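Local coordinates for insecticidal crystal protein Cry7Cal (Bacillus thuringiensis, PDB 5ZI1) that is an insecticidal toxin active against locusts that probably binds gut receptors and forms membrane pores, as other three-domain delta endotoxins do, at residues Thr247-Ile258 with Ile447-Arg458; Thr266-Ala274 with Ala363-Gln371. All coordinates share one frame; numbering follows the deposited sequence.

Contact 1 of 2, residues Thr247-Ile258 with Ile447-Arg458; sequences TELTRQIFTDPI and IPVLGWTHVSVR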
loop_
_atom_site.group_PDB
_atom_site.type_symbol
_atom_site.label_atom_id
_atom_site.label_comp_id
_atom_site.label_asym_id
_atom_site.label_seq_id
_atom_site.Cartn_x
_atom_site.Cartn_y
_atom_site.Cartn_z
ATOM N N THR A 247 4.333 -10.689 3.384
ATOM C CA THR A 247 3.226 -9.757 3.507
ATOM C C THR A 247 2.836 -9.165 2.159
ATOM O O THR A 247 3.608 -9.185 1.185
ATOM C CB THR A 247 3.598 -8.652 4.470
ATOM O OG1 THR A 247 4.738 -7.971 3.937
ATOM C CG2 THR A 247 3.986 -9.263 5.808
ATOM N N GLU A 248 1.608 -8.637 2.110
ATOM C CA GLU A 248 1.064 -8.041 0.895
ATOM C C GLU A 248 0.392 -6.716 1.227
ATOM O O GLU A 248 -0.253 -6.591 2.270
ATOM C CB GLU A 248 0.041 -8.963 0.217
ATOM C CG GLU A 248 0.409 -10.438 0.193
ATOM C CD GLU A 248 -0.537 -11.248 -0.708
ATOM O OE1 GLU A 248 -1.779 -11.062 -0.591
ATOM O OE2 GLU A 248 -0.036 -12.048 -1.546
ATOM N N LEU A 249 0.537 -5.743 0.319
ATOM C CA LEU A 249 -0.167 -4.464 0.365
ATOM C C LEU A 249 -1.331 -4.520 -0.620
ATOM O O LEU A 249 -1.122 -4.441 -1.833
ATOM C CB LEU A 249 0.767 -3.319 -0.019
ATOM C CG LEU A 249 2.075 -3.169 0.730
ATOM C CD1 LEU A 249 3.008 -2.230 -0.034
ATOM C CD2 LEU A 249 1.806 -2.658 2.157
ATOM N N THR A 250 -2.550 -4.607 -0.115
ATOM C CA THR A 250 -3.716 -4.777 -0.970
ATOM C C THR A 250 -4.381 -3.469 -1.366
ATOM O O THR A 250 -5.428 -3.504 -2.016
ATOM C CB THR A 250 -4.746 -5.649 -0.260
ATOM O OG1 THR A 250 -5.133 -5.001 0.955
ATOM C CG2 THR A 250 -4.168 -7.018 0.054
ATOM N N ARG A 251 -3.842 -2.331 -0.951
ATOM C CA ARG A 251 -4.508 -1.062 -1.206
ATOM C C ARG A 251 -4.396 -0.683 -2.683
ATOM O O ARG A 251 -3.391 -0.964 -3.340
ATOM C CB ARG A 251 -3.918 0.039 -0.324
ATOM C CG ARG A 251 -2.634 0.696 -0.812
ATOM C CD ARG A 251 -1.472 -0.263 -0.835
ATOM N NE ARG A 251 -0.208 0.331 -1.286
ATOM C CZ ARG A 251 0.129 0.557 -2.558
ATOM N NH1 ARG A 251 -0.713 0.276 -3.552
ATOM N NH2 ARG A 251 1.314 1.085 -2.831
ATOM N N GLN A 252 -5.436 -0.041 -3.202
ATOM C CA GLN A 252 -5.482 0.413 -4.587
ATOM C C GLN A 252 -5.300 1.925 -4.633
ATOM O O GLN A 252 -6.002 2.658 -3.932
ATOM C CB GLN A 252 -6.820 0.018 -5.224
ATOM C CG GLN A 252 -7.042 0.477 -6.685
ATOM C CD GLN A 252 -8.372 -0.041 -7.228
ATOM O OE1 GLN A 252 -8.404 -0.956 -8.049
ATOM N NE2 GLN A 252 -9.473 0.521 -6.741
ATOM N N ILE A 253 -4.380 2.399 -5.473
ATOM C CA ILE A 253 -4.190 3.832 -5.650
ATOM C C ILE A 253 -4.385 4.213 -7.112
ATOM O O ILE A 253 -4.275 3.383 -8.024
ATOM C CB ILE A 253 -2.819 4.294 -5.153
ATOM C CG1 ILE A 253 -1.714 3.512 -5.830
ATOM C CG2 ILE A 253 -2.750 4.190 -3.610
ATOM C CD1 ILE A 253 -0.369 3.736 -5.147
ATOM N N PHE A 254 -4.681 5.499 -7.326
ATOM C CA PHE A 254 -5.047 6.017 -8.645
ATOM C C PHE A 254 -4.071 7.079 -9.108
ATOM O O PHE A 254 -3.738 7.993 -8.347
ATOM C CB PHE A 254 -6.465 6.583 -8.646
ATOM C CG PHE A 254 -7.522 5.507 -8.616
ATOM C CD1 PHE A 254 -7.824 4.841 -7.413
ATOM C CD2 PHE A 254 -8.170 5.118 -9.791
ATOM C CE1 PHE A 254 -8.791 3.848 -7.368
ATOM C CE2 PHE A 254 -9.130 4.118 -9.763
ATOM C CZ PHE A 254 -9.434 3.467 -8.549
ATOM N N THR A 255 -3.613 6.937 -10.357
ATOM C CA THR A 255 -2.798 7.939 -11.028
ATOM C C THR A 255 -3.678 9.124 -11.429
ATOM O O THR A 255 -4.912 9.057 -11.375
ATOM C CB THR A 255 -2.094 7.338 -12.256
ATOM O OG1 THR A 255 -3.008 6.527 -13.012
ATOM C CG2 THR A 255 -0.883 6.483 -11.856
ATOM N N ASP A 256 -3.035 10.228 -11.823
ATOM C CA ASP A 256 -3.794 11.438 -12.135
ATOM C C ASP A 256 -4.780 11.173 -13.272
ATOM O O ASP A 256 -4.514 10.350 -14.158
ATOM C CB ASP A 256 -2.868 12.588 -12.526
ATOM C CG ASP A 256 -1.960 13.015 -11.390
ATOM O OD1 ASP A 256 -2.201 12.577 -10.235
ATOM O OD2 ASP A 256 -1.011 13.795 -11.650
ATOM N N PRO A 257 -5.935 11.836 -13.266
ATOM C CA PRO A 257 -6.906 11.599 -14.347
ATOM C C PRO A 257 -6.299 11.910 -15.707
ATOM O O PRO A 257 -5.456 12.801 -15.850
ATOM C CB PRO A 257 -8.066 12.537 -13.999
ATOM C CG PRO A 257 -7.948 12.698 -12.436
ATOM C CD PRO A 257 -6.450 12.750 -12.224
ATOM N N ILE A 258 -6.702 11.124 -16.702
ATOM C CA ILE A 258 -6.166 11.266 -18.064
ATOM C C ILE A 258 -7.044 12.304 -18.747
ATOM O O ILE A 258 -8.023 11.999 -19.429
ATOM C CB ILE A 258 -6.149 9.938 -18.823
ATOM C CG1 ILE A 258 -5.435 8.835 -18.035
ATOM C CG2 ILE A 258 -5.519 10.118 -20.196
ATOM C CD1 ILE A 258 -5.581 7.500 -18.733
ATOM N N ILE A 447 -13.338 11.233 -19.089
ATOM C CA ILE A 447 -12.026 11.445 -18.479
ATOM C C ILE A 447 -11.722 10.239 -17.596
ATOM O O ILE A 447 -12.216 10.167 -16.461
ATOM C CB ILE A 447 -11.981 12.738 -17.655
ATOM C CG1 ILE A 447 -12.346 13.949 -18.515
ATOM C CG2 ILE A 447 -10.602 12.943 -17.071
ATOM C CD1 ILE A 447 -12.364 15.226 -17.716
ATOM N N PRO A 448 -10.927 9.276 -18.059
ATOM C CA PRO A 448 -10.699 8.058 -17.276
ATOM C C PRO A 448 -9.652 8.262 -16.193
ATOM O O PRO A 448 -8.828 9.176 -16.241
ATOM C CB PRO A 448 -10.202 7.059 -18.325
ATOM C CG PRO A 448 -9.963 7.892 -19.604
ATOM C CD PRO A 448 -10.071 9.316 -19.247
ATOM N N VAL A 449 -9.699 7.400 -15.187
ATOM C CA VAL A 449 -8.681 7.410 -14.144
ATOM C C VAL A 449 -8.239 5.975 -13.914
ATOM O O VAL A 449 -9.078 5.079 -13.769
ATOM C CB VAL A 449 -9.183 8.043 -12.834
ATOM C CG1 VAL A 449 -8.010 8.378 -11.942
ATOM C CG2 VAL A 449 -10.000 9.270 -13.101
ATOM N N LEU A 450 -6.931 5.754 -13.887
ATOM C CA LEU A 450 -6.376 4.413 -13.802
ATOM C C LEU A 450 -6.066 4.052 -12.345
ATOM O O LEU A 450 -5.512 4.865 -11.588
ATOM C CB LEU A 450 -5.127 4.310 -14.685
ATOM C CG LEU A 450 -5.282 4.619 -16.202
ATOM C CD1 LEU A 450 -3.987 4.369 -16.955
ATOM C CD2 LEU A 450 -6.417 3.833 -16.857
ATOM N N GLY A 451 -6.447 2.839 -11.956
ATOM C CA GLY A 451 -6.204 2.317 -10.612
ATOM C C GLY A 451 -5.206 1.174 -10.668
ATOM O O GLY A 451 -5.243 0.344 -11.593
ATOM N N TRP A 452 -4.314 1.148 -9.677
ATOM C CA TRP A 452 -3.181 0.234 -9.595
ATOM C C TRP A 452 -3.170 -0.490 -8.252
ATOM O O TRP A 452 -3.509 0.100 -7.215
ATOM C CB TRP A 452 -1.868 1.013 -9.757
ATOM C CG TRP A 452 -1.841 1.879 -10.978
ATOM C CD1 TRP A 452 -2.388 3.108 -11.117
ATOM C CD2 TRP A 452 -1.249 1.553 -12.242
ATOM N NE1 TRP A 452 -2.174 3.581 -12.395
ATOM C CE2 TRP A 452 -1.475 2.641 -13.103
ATOM C CE3 TRP A 452 -0.544 0.446 -12.724
ATOM C CZ2 TRP A 452 -1.015 2.662 -14.426
ATOM C CZ3 TRP A 452 -0.088 0.463 -14.044
ATOM C CH2 TRP A 452 -0.327 1.567 -14.875
ATOM N N THR A 453 -2.748 -1.757 -8.267
ATOM C CA THR A 453 -2.467 -2.514 -7.051
ATOM C C THR A 453 -0.988 -2.890 -6.997
ATOM O O THR A 453 -0.299 -2.936 -8.019
ATOM C CB THR A 453 -3.321 -3.773 -6.952
ATOM O OG1 THR A 453 -3.051 -4.636 -8.082
ATOM C CG2 THR A 453 -4.805 -3.408 -6.872
ATOM N N HIS A 454 -0.515 -3.158 -5.782
ATOM C CA HIS A 454 0.897 -3.390 -5.493
ATOM C C HIS A 454 1.302 -4.814 -5.853
ATOM O O HIS A 454 0.544 -5.764 -5.631
ATOM C CB HIS A 454 1.146 -3.139 -4.004
ATOM C CG HIS A 454 2.584 -2.959 -3.638
ATOM N ND1 HIS A 454 3.337 -3.961 -3.067
ATOM C CD2 HIS A 454 3.396 -1.881 -3.728
ATOM C CE1 HIS A 454 4.561 -3.518 -2.840
ATOM N NE2 HIS A 454 4.622 -2.254 -3.225
ATOM N N VAL A 455 2.509 -4.972 -6.407
ATOM C CA VAL A 455 2.912 -6.281 -6.924
ATOM C C VAL A 455 3.269 -7.274 -5.818
ATOM O O VAL A 455 3.414 -8.476 -6.094
ATOM C CB VAL A 455 4.036 -6.065 -7.968
ATOM C CG1 VAL A 455 4.651 -7.374 -8.460
ATOM C CG2 VAL A 455 3.472 -5.316 -9.164
ATOM N N SER A 456 3.350 -6.830 -4.554
ATOM C CA SER A 456 3.543 -7.787 -3.470
ATOM C C SER A 456 2.346 -8.711 -3.312
ATOM O O SER A 456 2.489 -9.815 -2.769
ATOM C CB SER A 456 3.802 -7.061 -2.148
ATOM O OG SER A 456 2.715 -6.219 -1.819
ATOM N N VAL A 457 1.164 -8.290 -3.756
ATOM C CA VAL A 457 0.025 -9.196 -3.739
ATOM C C VAL A 457 0.236 -10.275 -4.789
ATOM O O VAL A 457 0.499 -9.978 -5.962
ATOM C CB VAL A 457 -1.277 -8.441 -4.012
ATOM C CG1 VAL A 457 -2.465 -9.379 -3.772
ATOM C CG2 VAL A 457 -1.329 -7.191 -3.171
ATOM N N ARG A 458 0.103 -11.512 -4.382
ATOM C CA ARG A 458 0.339 -12.633 -5.245
ATOM C C ARG A 458 -0.985 -13.298 -5.603
ATOM O O ARG A 458 -1.934 -13.262 -4.816
ATOM C CB ARG A 458 1.292 -13.619 -4.568
ATOM C CG ARG A 458 2.627 -12.969 -4.134
ATOM C CD ARG A 458 3.202 -12.081 -5.256
ATOM N NE ARG A 458 3.274 -12.836 -6.514
ATOM C CZ ARG A 458 3.254 -12.305 -7.738
ATOM N NH1 ARG A 458 3.310 -13.107 -8.803
ATOM N NH2 ARG A 458 3.180 -10.986 -7.906
HETATM O O HOH W 1 4.257 -11.152 -1.334
HETATM O O HOH W 2 -2.450 -3.525 -3.741
HETATM O O HOH W 3 -4.548 7.787 -14.554
#

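Contact 2 of 2, residues Thr266-Ala274 with Ala363-Gln371; sequences TKYPDWYGA and ANKSATWYQ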
loop_
_atom_site.group_PDB
_atom_site.type_symbol
_atom_site.label_atom_id
_atom_site.label_comp_id
_atom_site.label_asym_id
_atom_site.label_seq_id
_atom_site.Cartn_x
_atom_site.Cartn_y
_atom_site.Cartn_z
ATOM N N THR A 266 -8.316 29.044 -24.941
ATOM C CA THR A 266 -9.755 28.971 -24.705
ATOM C C THR A 266 -10.376 27.747 -25.364
ATOM O O THR A 266 -11.387 27.230 -24.876
ATOM C CB THR A 266 -10.454 30.240 -25.196
ATOM O OG1 THR A 266 -10.699 30.135 -26.600
ATOM C CG2 THR A 266 -9.602 31.461 -24.923
ATOM N N LYS A 267 -9.780 27.251 -26.453
ATOM C CA LYS A 267 -10.339 26.087 -27.128
ATOM C C LYS A 267 -9.857 24.780 -26.502
ATOM O O LYS A 267 -10.576 23.773 -26.522
ATOM C CB LYS A 267 -9.975 26.127 -28.610
ATOM C CG LYS A 267 -10.664 25.094 -29.444
ATOM C CD LYS A 267 -10.834 25.595 -30.874
ATOM C CE LYS A 267 -10.643 24.458 -31.857
ATOM N NZ LYS A 267 -10.591 24.916 -33.298
ATOM N N TYR A 268 -8.650 24.772 -25.954
ATOM C CA TYR A 268 -8.071 23.584 -25.338
ATOM C C TYR A 268 -7.847 23.822 -23.841
ATOM O O TYR A 268 -6.707 23.846 -23.370
ATOM C CB TYR A 268 -6.772 23.232 -26.054
ATOM C CG TYR A 268 -6.952 23.060 -27.549
ATOM C CD1 TYR A 268 -7.644 21.971 -28.056
ATOM C CD2 TYR A 268 -6.437 23.990 -28.455
ATOM C CE1 TYR A 268 -7.826 21.802 -29.407
ATOM C CE2 TYR A 268 -6.607 23.828 -29.816
ATOM C CZ TYR A 268 -7.302 22.733 -30.287
ATOM O OH TYR A 268 -7.492 22.549 -31.639
ATOM N N PRO A 269 -8.905 24.023 -23.067
ATOM C CA PRO A 269 -8.710 24.316 -21.638
ATOM C C PRO A 269 -8.301 23.070 -20.864
ATOM O O PRO A 269 -8.404 21.936 -21.346
ATOM C CB PRO A 269 -10.082 24.834 -21.179
ATOM C CG PRO A 269 -11.051 24.126 -22.084
ATOM C CD PRO A 269 -10.331 23.885 -23.409
ATOM N N ASP A 270 -7.780 23.306 -19.658
ATOM C CA ASP A 270 -7.629 22.228 -18.685
ATOM C C ASP A 270 -8.981 21.587 -18.388
ATOM O O ASP A 270 -10.017 22.254 -18.336
ATOM C CB ASP A 270 -7.021 22.746 -17.388
ATOM C CG ASP A 270 -5.569 23.156 -17.539
ATOM O OD1 ASP A 270 -4.979 22.890 -18.600
ATOM O OD2 ASP A 270 -5.013 23.740 -16.580
ATOM N N TRP A 271 -8.963 20.276 -18.166
ATOM C CA TRP A 271 -10.212 19.573 -17.911
ATOM C C TRP A 271 -10.863 19.975 -16.581
ATOM O O TRP A 271 -12.074 19.768 -16.433
ATOM C CB TRP A 271 -9.982 18.051 -17.959
ATOM C CG TRP A 271 -9.114 17.516 -16.831
ATOM C CD1 TRP A 271 -7.771 17.260 -16.879
ATOM C CD2 TRP A 271 -9.532 17.195 -15.493
ATOM N NE1 TRP A 271 -7.330 16.799 -15.663
ATOM C CE2 TRP A 271 -8.391 16.746 -14.794
ATOM C CE3 TRP A 271 -10.760 17.230 -14.824
ATOM C CZ2 TRP A 271 -8.443 16.331 -13.456
ATOM C CZ3 TRP A 271 -10.811 16.813 -13.489
ATOM C CH2 TRP A 271 -9.661 16.377 -12.827
ATOM N N TYR A 272 -10.114 20.571 -15.639
ATOM C CA TYR A 272 -10.628 20.753 -14.270
ATOM C C TYR A 272 -11.991 21.442 -14.244
ATOM O O TYR A 272 -12.922 20.970 -13.575
ATOM C CB TYR A 272 -9.644 21.544 -13.406
ATOM C CG TYR A 272 -8.228 21.029 -13.405
ATOM C CD1 TYR A 272 -7.940 19.729 -13.021
ATOM C CD2 TYR A 272 -7.170 21.860 -13.774
ATOM C CE1 TYR A 272 -6.633 19.266 -13.015
ATOM C CE2 TYR A 272 -5.862 21.406 -13.775
ATOM C CZ TYR A 272 -5.604 20.109 -13.392
ATOM O OH TYR A 272 -4.310 19.652 -13.396
ATOM N N GLY A 273 -12.136 22.553 -14.981
ATOM C CA GLY A 273 -13.398 23.276 -15.003
ATOM C C GLY A 273 -14.588 22.445 -15.437
ATOM O O GLY A 273 -15.725 22.793 -15.111
ATOM N N ALA A 274 -14.354 21.339 -16.152
ATOM C CA ALA A 274 -15.441 20.468 -16.589
ATOM C C ALA A 274 -15.872 19.452 -15.537
ATOM O O ALA A 274 -16.977 18.905 -15.645
ATOM C CB ALA A 274 -15.040 19.732 -17.871
ATOM N N ALA A 363 -8.903 17.678 -25.735
ATOM C CA ALA A 363 -10.178 18.309 -25.414
ATOM C C ALA A 363 -10.490 19.368 -26.464
ATOM O O ALA A 363 -9.597 19.907 -27.113
ATOM C CB ALA A 363 -10.163 18.957 -24.027
ATOM N N ASN A 364 -11.769 19.689 -26.592
ATOM C CA ASN A 364 -12.190 20.773 -27.463
ATOM C C ASN A 364 -13.385 21.461 -26.831
ATOM O O ASN A 364 -14.382 20.799 -26.524
ATOM C CB ASN A 364 -12.562 20.260 -28.846
ATOM C CG ASN A 364 -12.952 21.380 -29.766
ATOM O OD1 ASN A 364 -14.117 21.777 -29.835
ATOM N ND2 ASN A 364 -11.970 21.918 -30.463
ATOM N N LYS A 365 -13.293 22.778 -26.646
ATOM C CA LYS A 365 -14.394 23.568 -26.103
ATOM C C LYS A 365 -14.815 24.594 -27.148
ATOM O O LYS A 365 -14.077 25.541 -27.427
ATOM C CB LYS A 365 -14.008 24.243 -24.791
ATOM C CG LYS A 365 -15.185 24.885 -24.085
ATOM C CD LYS A 365 -14.754 25.478 -22.749
ATOM C CE LYS A 365 -15.942 25.876 -21.889
ATOM N NZ LYS A 365 -16.626 27.098 -22.388
ATOM N N SER A 366 -16.010 24.408 -27.702
ATOM C CA SER A 366 -16.562 25.295 -28.718
ATOM C C SER A 366 -18.035 25.561 -28.428
ATOM O O SER A 366 -18.366 26.359 -27.547
ATOM C CB SER A 366 -16.381 24.683 -30.110
ATOM O OG SER A 366 -15.014 24.377 -30.347
ATOM N N ALA A 367 -18.930 24.914 -29.175
ATOM C CA ALA A 367 -20.335 24.983 -28.805
ATOM C C ALA A 367 -20.614 24.086 -27.612
ATOM O O ALA A 367 -21.534 24.362 -26.837
ATOM C CB ALA A 367 -21.227 24.592 -29.979
ATOM N N THR A 368 -19.843 23.005 -27.467
ATOM C CA THR A 368 -19.880 22.130 -26.308
ATOM C C THR A 368 -18.445 21.787 -25.940
ATOM O O THR A 368 -17.498 22.204 -26.611
ATOM C CB THR A 368 -20.709 20.869 -26.567
ATOM O OG1 THR A 368 -20.855 20.147 -25.341
ATOM C CG2 THR A 368 -20.037 19.979 -27.604
ATOM N N TRP A 369 -18.278 21.026 -24.857
ATOM C CA TRP A 369 -16.971 20.807 -24.247
ATOM C C TRP A 369 -16.685 19.308 -24.253
ATOM O O TRP A 369 -17.293 18.550 -23.491
ATOM C CB TRP A 369 -16.955 21.403 -22.840
ATOM C CG TRP A 369 -15.605 21.545 -22.223
ATOM C CD1 TRP A 369 -14.428 21.058 -22.705
ATOM C CD2 TRP A 369 -15.291 22.222 -20.995
ATOM N NE1 TRP A 369 -13.397 21.390 -21.855
ATOM C CE2 TRP A 369 -13.903 22.100 -20.794
ATOM C CE3 TRP A 369 -16.048 22.916 -20.045
ATOM C CZ2 TRP A 369 -13.256 22.644 -19.679
ATOM C CZ3 TRP A 369 -15.400 23.466 -18.942
ATOM C CH2 TRP A 369 -14.021 23.330 -18.773
ATOM N N TYR A 370 -15.787 18.876 -25.135
ATOM C CA TYR A 370 -15.436 17.474 -25.310
ATOM C C TYR A 370 -14.159 17.136 -24.554
ATOM O O TYR A 370 -13.234 17.946 -24.469
ATOM C CB TYR A 370 -15.235 17.132 -26.797
ATOM C CG TYR A 370 -16.498 17.187 -27.634
ATOM C CD1 TYR A 370 -17.553 16.319 -27.387
ATOM C CD2 TYR A 370 -16.625 18.098 -28.688
ATOM C CE1 TYR A 370 -18.703 16.358 -28.144
ATOM C CE2 TYR A 370 -17.766 18.144 -29.453
ATOM C CZ TYR A 370 -18.804 17.272 -29.183
ATOM O OH TYR A 370 -19.952 17.306 -29.943
ATOM N N GLN A 371 -14.102 15.917 -24.021
ATOM C CA GLN A 371 -12.876 15.379 -23.445
ATOM C C GLN A 371 -12.550 14.100 -24.191
ATOM O O GLN A 371 -13.438 13.269 -24.422
ATOM C CB GLN A 371 -13.021 15.114 -21.943
ATOM C CG GLN A 371 -13.818 16.160 -21.225
ATOM C CD GLN A 371 -13.034 17.428 -20.940
ATOM O OE1 GLN A 371 -11.794 17.461 -20.995
ATOM N NE2 GLN A 371 -13.758 18.483 -20.614
HETATM O O HOH W 4 -10.627 20.301 -21.181
#

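Contact 1 of 2, residues Thr247-Ile258 with Ile447-Arg458
Ile253 and Trp452 form the hydrogen-bonded pair of an antiparallel ladder in the middle domain of the three-domain delta endotoxin fold. Ile253 N gives a bond to Trp452 O, and Trp452 N returns one to Ile253 O at 2.8 Å. Next to them Phe254 faces Gly451 as a non-hydrogen-bonded pair. The Phe254 ring lies with one face over Gly451 CA, 3.7 Å from the ring centroid, in a CH-pi contact. Beyond the ladder, Ile258 N bonds to Pro448 O at 2.9 Å. The indole of Trp452 reaches back along the other face of the sheet. Its NE1 meets Thr255 OG1 at 3.1 Å, almost in the ring plane.

At the far end Leu249 CD1 sits over the centre of the His454 ring, 3.4 Å from its centroid. The ring is held in turn by Ser456 OG, 2.7 Å from His454 ND1. Ser456 OG, set between its backbone N and carbonyl carbon (chi1 60°), also takes the bond from Leu249 N, 3.1 Å away and nearly straight at 171°. Glu248 OE2 accepts a hydrogen bond from Arg458 N at 2.9 Å, the N-H coming from above the carboxylate plane, while Glu248 OE1 makes a salt bridge to Lys475. Strand 430-437 flanks strand 448-454 on its other edge. Asp256 ties the chain just past Phe254 to helix 208-227 of the helical domain: OD2 pairs with Arg217 NH1, and OD1 with Arg220 NH1.

Contact 2 of 2, residues Thr266-Ala274 with Ala363-Gln371
The loop 266-274 runs past the hairpin formed by strands 352-365 and 369-382, and one backbone bond joins them, from Lys365 N to Lys267 O at 2.9 Å. The side chain of Trp369 carries much of the rest. With CG anti to the backbone N (chi1 -166°), its indole reaches the loop. Ala274 CB lies over one face, 3.7 Å from the centroid of the six-membered ring and almost on the ring normal, a CH-pi contact. Lys365 CD covers the opposite face. Pro269 comes past the indole in the reverse sense and brings CG to 3.6 Å from Trp369 CZ2. Asp270 O lies at the ring edge, in its plane.

A water links the polar atoms here. It accepts from Trp369 NE1 and donates to Pro269 O, 2.8 Å away, and to Gln371 OE1. The Gln371 amide reaches Trp271 CB through OE1 and Ala274 CB through NE2.

At the other end Tyr268 turns the edge of its ring to Ala363 O, which is 3.0 Å from Tyr268 CD1. Tyr268 OH bonds to Asp310. The aliphatic chain of Lys267 passes Asn364, with CE 3.2 Å from Asn364 ND2. The Asn364 amide is also held through OD1, which accepts from Ser366 OG at 2.8 Å. This is a beta hairpin with its turn between Lys365 and Trp369. It belongs to one of the three antiparallel sheets of the domain II beta prism, whose hairpin tips are thought to meet receptors in related Cry toxins.

How the contacts relate
After the helical domain the chain runs through 247-258, which carries an edge strand of the middle domain's three-stranded sheet. It then runs through the loop 266-274, which meets the hairpin 363-371 after a further 88 residues and closes contact 2. Only later does segment 447-458 return to 247-258 and close contact 1. The smaller loop therefore lies wholly within the larger one, and the two do not cross. Contact 1 is buried near the centre of the chain, contact 2 lies farther out, and their centres are about 28 Å apart. They still touch: Ile447 packs on Trp271 and Gln371, and Pro257 packs on Trp271. Both contacts border helix 208-227.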